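Local structure of glutathione peroxidase (Schistosoma mansoni, 2V1M) at residues F14-K17 / D23-L26; E55-L60 / G95-M100. The protein catalyses the reduction of hydrogen peroxide by glutathione, yielding glutathione disulfide and water, and belongs to the glutathione peroxidase family of thioredoxin-like enzymes. All coordinates share one frame; numbering follows the deposited sequence.

Contact 1 of 2, residues F14-K17 / D23-L26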
ATOM      1  N   PHE A  14       3.818  -1.063 -13.744  1.00  3.15           N
ATOM      2  CA  PHE A  14       3.161   0.225 -13.466  1.00  3.26           C
ATOM      3  C   PHE A  14       4.148   1.274 -13.014  1.00  3.23           C
ATOM      4  O   PHE A  14       5.164   0.970 -12.363  1.00  4.04           O
ATOM      5  CB  PHE A  14       2.054   0.059 -12.413  1.00  3.75           C
ATOM      6  CG  PHE A  14       1.089  -0.976 -12.835  1.00  4.16           C
ATOM      7  CD1 PHE A  14       0.209  -0.728 -13.907  1.00  4.74           C
ATOM      8  CD2 PHE A  14       1.136  -2.258 -12.284  1.00  4.39           C
ATOM      9  CE1 PHE A  14      -0.619  -1.724 -14.406  1.00  5.49           C
ATOM     10  CE2 PHE A  14       0.321  -3.263 -12.785  1.00  5.30           C
ATOM     11  CZ  PHE A  14      -0.526  -3.017 -13.838  1.00  5.17           C
ATOM     12  N   THR A  15       3.802   2.528 -13.330  1.00  3.69           N
ATOM     13  CA  THR A  15       4.551   3.693 -12.935  1.00  3.49           C
ATOM     14  C   THR A  15       3.610   4.581 -12.132  1.00  3.37           C
ATOM     15  O   THR A  15       2.419   4.744 -12.502  1.00  3.81           O
ATOM     16  CB  THR A  15       5.117   4.443 -14.191  1.00  4.07           C
ATOM     17  OG1 THR A  15       5.934   3.513 -14.908  1.00  5.61           O
ATOM     18  CG2 THR A  15       6.001   5.611 -13.815  1.00  4.88           C
ATOM     19  N   VAL A  16       4.108   5.128 -11.028  1.00  3.31           N
ATOM     20  CA  VAL A  16       3.297   5.926 -10.095  1.00  3.49           C
ATOM     21  C   VAL A  16       4.102   7.121  -9.666  1.00  3.11           C
ATOM     22  O   VAL A  16       5.342   7.093  -9.624  1.00  5.15           O
ATOM     23  CB  VAL A  16       2.852   5.090  -8.867  1.00  3.90           C
ATOM     24  CG1 VAL A  16       1.815   4.026  -9.271  1.00  5.07           C
ATOM     25  CG2 VAL A  16       4.031   4.437  -8.166  1.00  4.90           C
ATOM     26  N   LYS A  17       3.411   8.183  -9.294  1.00  2.93           N
ATOM     27  CA  LYS A  17       4.063   9.390  -8.786  1.00  3.65           C
ATOM     28  C   LYS A  17       4.227   9.256  -7.267  1.00  3.03           C
ATOM     29  O   LYS A  17       3.260   9.023  -6.542  1.00  3.26           O
ATOM     30  CB  LYS A  17       3.186  10.592  -9.130  1.00  3.82           C
ATOM     31  CG  LYS A  17       3.855  11.950  -8.870  1.00  4.53           C
ATOM     32  CD  LYS A  17       2.949  13.137  -9.255  1.00  5.97           C
ATOM     33  CE  LYS A  17       2.520  13.122 -10.735  1.00  6.94           C
ATOM     34  NZ  LYS A  17       3.690  13.207 -11.616  1.00  7.36           N
ATOM     35  N   ASP A  23       8.042  10.534 -10.429  1.00  3.44           N
ATOM     36  CA  ASP A  23       7.484   9.308 -10.970  1.00  3.92           C
ATOM     37  C   ASP A  23       8.517   8.212 -10.859  1.00  3.96           C
ATOM     38  O   ASP A  23       9.718   8.422 -11.146  1.00  5.32           O
ATOM     39  CB  ASP A  23       7.057   9.544 -12.420  1.00  4.76           C
ATOM     40  CG  ASP A  23       5.760  10.380 -12.542  1.00  5.39           C
ATOM     41  OD1 ASP A  23       5.219  10.897 -11.515  1.00  6.03           O
ATOM     42  OD2 ASP A  23       5.327  10.571 -13.724  1.00  5.63           O
ATOM     43  N   VAL A  24       8.034   7.014 -10.517  1.00  4.02           N
ATOM     44  CA  VAL A  24       8.870   5.851 -10.326  1.00  4.32           C
ATOM     45  C   VAL A  24       8.144   4.639 -10.896  1.00  3.45           C
ATOM     46  O   VAL A  24       6.959   4.412 -10.634  1.00  4.28           O
ATOM     47  CB  VAL A  24       9.271   5.726  -8.864  1.00  6.29           C
ATOM     48  CG1 VAL A  24       8.108   5.487  -8.015  1.00  6.85           C
ATOM     49  CG2 VAL A  24      10.341   4.676  -8.682  1.00  8.78           C
ATOM     50  N   SER A  25       8.888   3.856 -11.664  1.00  3.89           N
ATOM     51  CA  SER A  25       8.384   2.552 -12.081  1.00  3.41           C
ATOM     52  C   SER A  25       8.508   1.567 -10.895  1.00  3.38           C
ATOM     53  O   SER A  25       9.549   1.492 -10.222  1.00  3.54           O
ATOM     54  CB  SER A  25       9.198   2.021 -13.249  1.00  4.41           C
ATOM     55  OG  SER A  25       8.925   0.626 -13.418  1.00  3.90           O
ATOM     56  N   LEU A  26       7.484   0.732 -10.737  1.00  3.22           N
ATOM     57  CA  LEU A  26       7.500  -0.298  -9.696  1.00  3.44           C
ATOM     58  C   LEU A  26       8.481  -1.431  -9.992  1.00  3.20           C
ATOM     59  O   LEU A  26       8.691  -2.284  -9.142  1.00  3.45           O
ATOM     60  CB  LEU A  26       6.094  -0.817  -9.394  1.00  3.56           C
ATOM     61  CG  LEU A  26       5.111   0.272  -8.953  1.00  3.94           C
ATOM     62  CD1 LEU A  26       3.752  -0.390  -8.673  1.00  4.65           C
ATOM     63  CD2 LEU A  26       5.622   1.027  -7.750  1.00  4.80           C
TER
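Asp23 and Lys17 face each other as a non-hydrogen-bonded antiparallel pair and join their side chains in a salt bridge, Lys17 NZ to Asp23 OD1 at 2.8 Å. The ammonium meets the syn side of that oxygen, 20° out of the carboxylate plane. The lysine chain leaves its backbone extended and then bends at chi3 (-58°) and chi4, which turns NZ back toward the carboxylate. The same oxygen also lies against the aliphatic root of the chain, 3.1 Å from Lys17 CB, so OD1 is wrapped by the lysine as well as bonded to it. Thr15 and Ser25 share this face, where the Thr15 methyl CG2 rests 3.5 Å from Val24 O.

Val16 occupies the other face and pairs with Val24 through two backbone hydrogen bonds, Val16 N to Val24 O at 3.0 Å and Val24 N to Val16 O at 2.8 Å. Its branch CG2 does the touching: it meets Leu26 CD2 at 3.8 Å, the two side chains crossing at about a right angle, and Val24 CG1 lies a little farther off. Leu26 extends the pairing beyond the strand proper, Leu26 N being hydrogen-bonded to Phe14 O at 2.8 Å. Leu26 CG and CB pack against that carbonyl oxygen, and CD1 reaches Phe14 CB.

Strands 15-17 and 23-25, antiparallel with an axis separation of 4.5 Å, form the N-terminal beta hairpin of the glutathione peroxidase fold. Its valine-leucine face looks inward: Val16 touches Phe70 and Leu26 touches Leu68, both on strand 65-71, while Val16 and Val24 also meet Phe101. Helix 113-121 covers the Phe14 end through Leu114, and Lys17 is hydrogen-bonded through its backbone to Ser102, just past strand 99-100.

Contact 2 of 2, residues E55-L60 / G95-M100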
ATOM      1  N   GLU A  55       6.430   0.230  12.488  1.00  3.21           N
ATOM      2  CA  GLU A  55       7.106  -0.837  13.238  0.80  3.47           C
ATOM      3  C   GLU A  55       7.464  -2.012  12.325  1.00  3.31           C
ATOM      4  O   GLU A  55       8.547  -2.610  12.449  1.00  4.01           O
ATOM      5  CB  GLU A  55       6.235  -1.295  14.414  0.80  4.75           C
ATOM      6  CG  GLU A  55       6.120  -0.276  15.537  0.80  8.75           C
ATOM      7  CD  GLU A  55       4.725  -0.161  16.208  0.80  8.74           C
ATOM      8  OE1 GLU A  55       3.881  -1.067  16.073  0.80  9.83           O
ATOM      9  OE2 GLU A  55       4.453   0.868  16.888  0.80  9.02           O
ATOM     10  N   MET A  56       6.550  -2.390  11.445  1.00  3.25           N
ATOM     11  CA  MET A  56       6.860  -3.508  10.570  0.50  3.57           C
ATOM     12  C   MET A  56       7.938  -3.175   9.555  1.00  3.36           C
ATOM     13  O   MET A  56       8.794  -4.024   9.292  1.00  3.61           O
ATOM     14  CB  MET A  56       5.615  -3.998   9.871  0.50  3.14           C
ATOM     15  CG  MET A  56       4.610  -4.608  10.814  0.50  2.85           C
ATOM     16  SD  MET A  56       2.999  -4.931  10.065  0.50  4.05           S
ATOM     17  CE  MET A  56       3.452  -6.259   8.944  0.50  4.57           C
ATOM     18  N   HIS A  57       7.917  -1.953   9.022  1.00  3.25           N
ATOM     19  CA  HIS A  57       9.020  -1.492   8.176  1.00  3.39           C
ATOM     20  C   HIS A  57      10.343  -1.652   8.930  1.00  3.19           C
ATOM     21  O   HIS A  57      11.327  -2.184   8.418  1.00  3.37           O
ATOM     22  CB  HIS A  57       8.822  -0.023   7.839  1.00  3.55           C
ATOM     23  CG  HIS A  57      10.024   0.581   7.200  1.00  3.95           C
ATOM     24  ND1 HIS A  57      10.250   0.502   5.836  1.00  4.47           N
ATOM     25  CD2 HIS A  57      11.070   1.256   7.752  1.00  4.30           C
ATOM     26  CE1 HIS A  57      11.392   1.126   5.598  1.00  4.71           C
ATOM     27  NE2 HIS A  57      11.916   1.572   6.730  1.00  4.59           N
ATOM     28  N   THR A  58      10.384  -1.145  10.163  1.00  3.33           N
ATOM     29  CA  THR A  58      11.636  -1.161  10.905  1.00  3.43           C
ATOM     30  C   THR A  58      12.111  -2.601  11.189  1.00  3.68           C
ATOM     31  O   THR A  58      13.312  -2.893  11.156  1.00  4.83           O
ATOM     32  CB  THR A  58      11.491  -0.290  12.148  1.00  3.89           C
ATOM     33  OG1 THR A  58      11.269   1.073  11.722  1.00  4.00           O
ATOM     34  CG2 THR A  58      12.741  -0.327  13.004  1.00  4.33           C
ATOM     35  N   ARG A  59      11.162  -3.504  11.460  1.00  3.76           N
ATOM     36  CA  ARG A  59      11.522  -4.897  11.726  1.00  4.46           C
ATOM     37  C   ARG A  59      11.996  -5.630  10.463  1.00  3.84           C
ATOM     38  O   ARG A  59      12.889  -6.494  10.542  1.00  4.83           O
ATOM     39  CB  ARG A  59      10.336  -5.649  12.382  1.00  5.63           C
ATOM     40  CG  ARG A  59      10.645  -7.080  12.766  1.00  7.58           C
ATOM     41  CD  ARG A  59       9.458  -7.766  13.395  1.00 11.50           C
ATOM     42  NE  ARG A  59       9.430  -7.536  14.831  1.00 15.54           N
ATOM     43  CZ  ARG A  59       8.608  -8.148  15.676  0.50 13.02           C
ATOM     44  NH1 ARG A  59       8.674  -7.867  16.970  0.50 13.03           N
ATOM     45  NH2 ARG A  59       7.713  -9.022  15.232  0.50 11.88           N
ATOM     46  N   LEU A  60      11.373  -5.323   9.313  1.00  3.26           N
ATOM     47  CA  LEU A  60      11.468  -6.217   8.148  1.00  3.78           C
ATOM     48  C   LEU A  60      12.070  -5.606   6.903  1.00  3.38           C
ATOM     49  O   LEU A  60      12.325  -6.376   5.952  1.00  3.81           O
ATOM     50  CB  LEU A  60      10.085  -6.796   7.859  1.00  3.95           C
ATOM     51  CG  LEU A  60       9.536  -7.693   8.988  1.00  5.80           C
ATOM     52  CD1 LEU A  60       8.104  -8.098   8.677  1.00  7.39           C
ATOM     53  CD2 LEU A  60      10.411  -8.914   9.264  1.00  7.88           C
ATOM     54  N   GLY A  95       6.950   9.221  12.084  1.00  3.47           N
ATOM     55  CA  GLY A  95       8.307   8.921  11.625  1.00  3.98           C
ATOM     56  C   GLY A  95       8.327   7.896  10.479  1.00  2.98           C
ATOM     57  O   GLY A  95       9.242   7.079  10.388  1.00  3.36           O
ATOM     58  N   VAL A  96       7.342   7.998   9.565  1.00  3.24           N
ATOM     59  CA  VAL A  96       7.264   7.063   8.465  1.00  3.20           C
ATOM     60  C   VAL A  96       8.580   7.031   7.667  1.00  3.21           C
ATOM     61  O   VAL A  96       9.030   8.079   7.155  1.00  3.62           O
ATOM     62  CB  VAL A  96       6.121   7.453   7.516  1.00  3.33           C
ATOM     63  CG1 VAL A  96       6.193   6.672   6.206  1.00  4.34           C
ATOM     64  CG2 VAL A  96       4.780   7.219   8.213  1.00  4.46           C
ATOM     65  N   GLN A  97       9.121   5.817   7.524  1.00  2.93           N
ATOM     66  CA  GLN A  97      10.338   5.603   6.715  1.00  2.97           C
ATOM     67  C   GLN A  97      10.073   4.778   5.480  1.00  3.26           C
ATOM     68  O   GLN A  97      10.976   4.641   4.640  1.00  4.87           O
ATOM     69  CB  GLN A  97      11.427   4.949   7.555  1.00  3.04           C
ATOM     70  CG  GLN A  97      11.951   5.845   8.643  1.00  3.36           C
ATOM     71  CD  GLN A  97      12.929   5.090   9.493  1.00  3.19           C
ATOM     72  OE1 GLN A  97      12.573   4.098  10.134  1.00  4.10           O
ATOM     73  NE2 GLN A  97      14.207   5.487   9.453  1.00  4.08           N
ATOM     74  N   PHE A  98       8.883   4.181   5.354  1.00  3.14           N
ATOM     75  CA  PHE A  98       8.514   3.434   4.171  1.00  3.27           C
ATOM     76  C   PHE A  98       8.075   4.409   3.050  1.00  3.32           C
ATOM     77  O   PHE A  98       8.164   5.641   3.206  1.00  4.20           O
ATOM     78  CB  PHE A  98       7.452   2.374   4.484  1.00  3.36           C
ATOM     79  CG  PHE A  98       6.223   2.887   5.198  1.00  3.25           C
ATOM     80  CD1 PHE A  98       6.152   2.896   6.603  1.00  3.50           C
ATOM     81  CD2 PHE A  98       5.137   3.402   4.470  1.00  3.86           C
ATOM     82  CE1 PHE A  98       5.021   3.387   7.249  1.00  3.95           C
ATOM     83  CE2 PHE A  98       4.016   3.914   5.124  1.00  4.19           C
ATOM     84  CZ  PHE A  98       3.961   3.928   6.523  1.00  3.82           C
ATOM     85  N   ASP A  99       7.699   3.863   1.887  1.00  3.19           N
ATOM     86  CA  ASP A  99       7.519   4.680   0.698  1.00  3.00           C
ATOM     87  C   ASP A  99       6.102   5.235   0.628  1.00  2.75           C
ATOM     88  O   ASP A  99       5.121   4.493   0.619  1.00  3.53           O
ATOM     89  CB  ASP A  99       7.886   3.864  -0.535  1.00  3.64           C
ATOM     90  CG  ASP A  99       9.375   3.563  -0.609  1.00  4.47           C
ATOM     91  OD1 ASP A  99      10.178   4.312  -0.016  1.00  6.39           O
ATOM     92  OD2 ASP A  99       9.726   2.584  -1.301  1.00  6.05           O
ATOM     93  N   MET A 100       6.018   6.561   0.507  1.00  3.00           N
ATOM     94  CA  MET A 100       4.785   7.322   0.363  1.00  2.91           C
ATOM     95  C   MET A 100       4.616   7.795  -1.064  1.00  3.02           C
ATOM     96  O   MET A 100       5.581   8.228  -1.725  1.00  3.40           O
ATOM     97  CB  MET A 100       4.823   8.562   1.275  1.00  2.94           C
ATOM     98  CG  MET A 100       4.860   8.271   2.792  1.00  3.02           C
ATOM     99  SD  MET A 100       3.379   7.461   3.438  1.00  3.40           S
ATOM    100  CE  MET A 100       2.085   8.596   2.948  1.00  4.88           C
TER
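His57 lays one face of its imidazole over the peptide joining Gln97 to Phe98. Phe98 N stands 3.9 Å above the ring plane over its centre, and Gln97 C, 3.8 Å above it, is displaced toward the rim. With CG anti to the backbone N (chi1 169°), the ring extends from the helix toward this backbone.

In van der Waals contact, the two beta carbons stand above that same face, past opposite rims, Gln97 CB 3.5 Å from His57 NE2 and Phe98 CB 3.6 Å from His57 ND1. Phe98 then turns its ring away from the histidine, CG being set between its own N and carbonyl carbon (chi1 53°); CD1 still lies 4.1 Å from His57 CB. Val96 CG1 sits over the centre of one Phe98 face, 3.4 Å above its plane.

Helix 46-60 belongs to the thioredoxin-like core; helix 83-94 and edge strand 99-100 are inserted between its two halves and form a further beta-alpha-beta crossover from strand 65-71. Gly95, with positive phi, is the first residue past helix 83-94. Phe98 reaches Ile67 and Ala69 of strand 65-71, as well as Leu53 of helix 46-60.

Polar linkage runs through Gln54, one turn before Thr58. Its backbone O is hydrogen-bonded by Thr58 OG1, and its OE1 accepts from Gln97 N. Between the segments themselves, Thr58 OG1 and Gln97 OE1 approach only to 3.7 Å.

How the contacts relate
Contact 1 and contact 2 use different elements, yet both pack on strand 65-71, on opposite faces of the sheet: contact 1 sets a separate two-stranded hairpin against Leu68 and Phe70, whereas contact 2 sets helix 46-60 against the approach to edge strand 99-100, with Phe98 on Ile67 and Ala69. Each is partly buried, with inward apolar residues and exposed polar ones. The hairpin buries 400 Å² and relies on directed backbone bonds and a salt bridge; the helix contact buries 166 Å² through ring-over-peptide packing. Their centres lie about 19 Å apart and their nearest atoms about 5 Å. Strand 99-100 leads from one to the other: Met100 is hydrogen-bonded through its backbone to Ile19, in the hairpin turn.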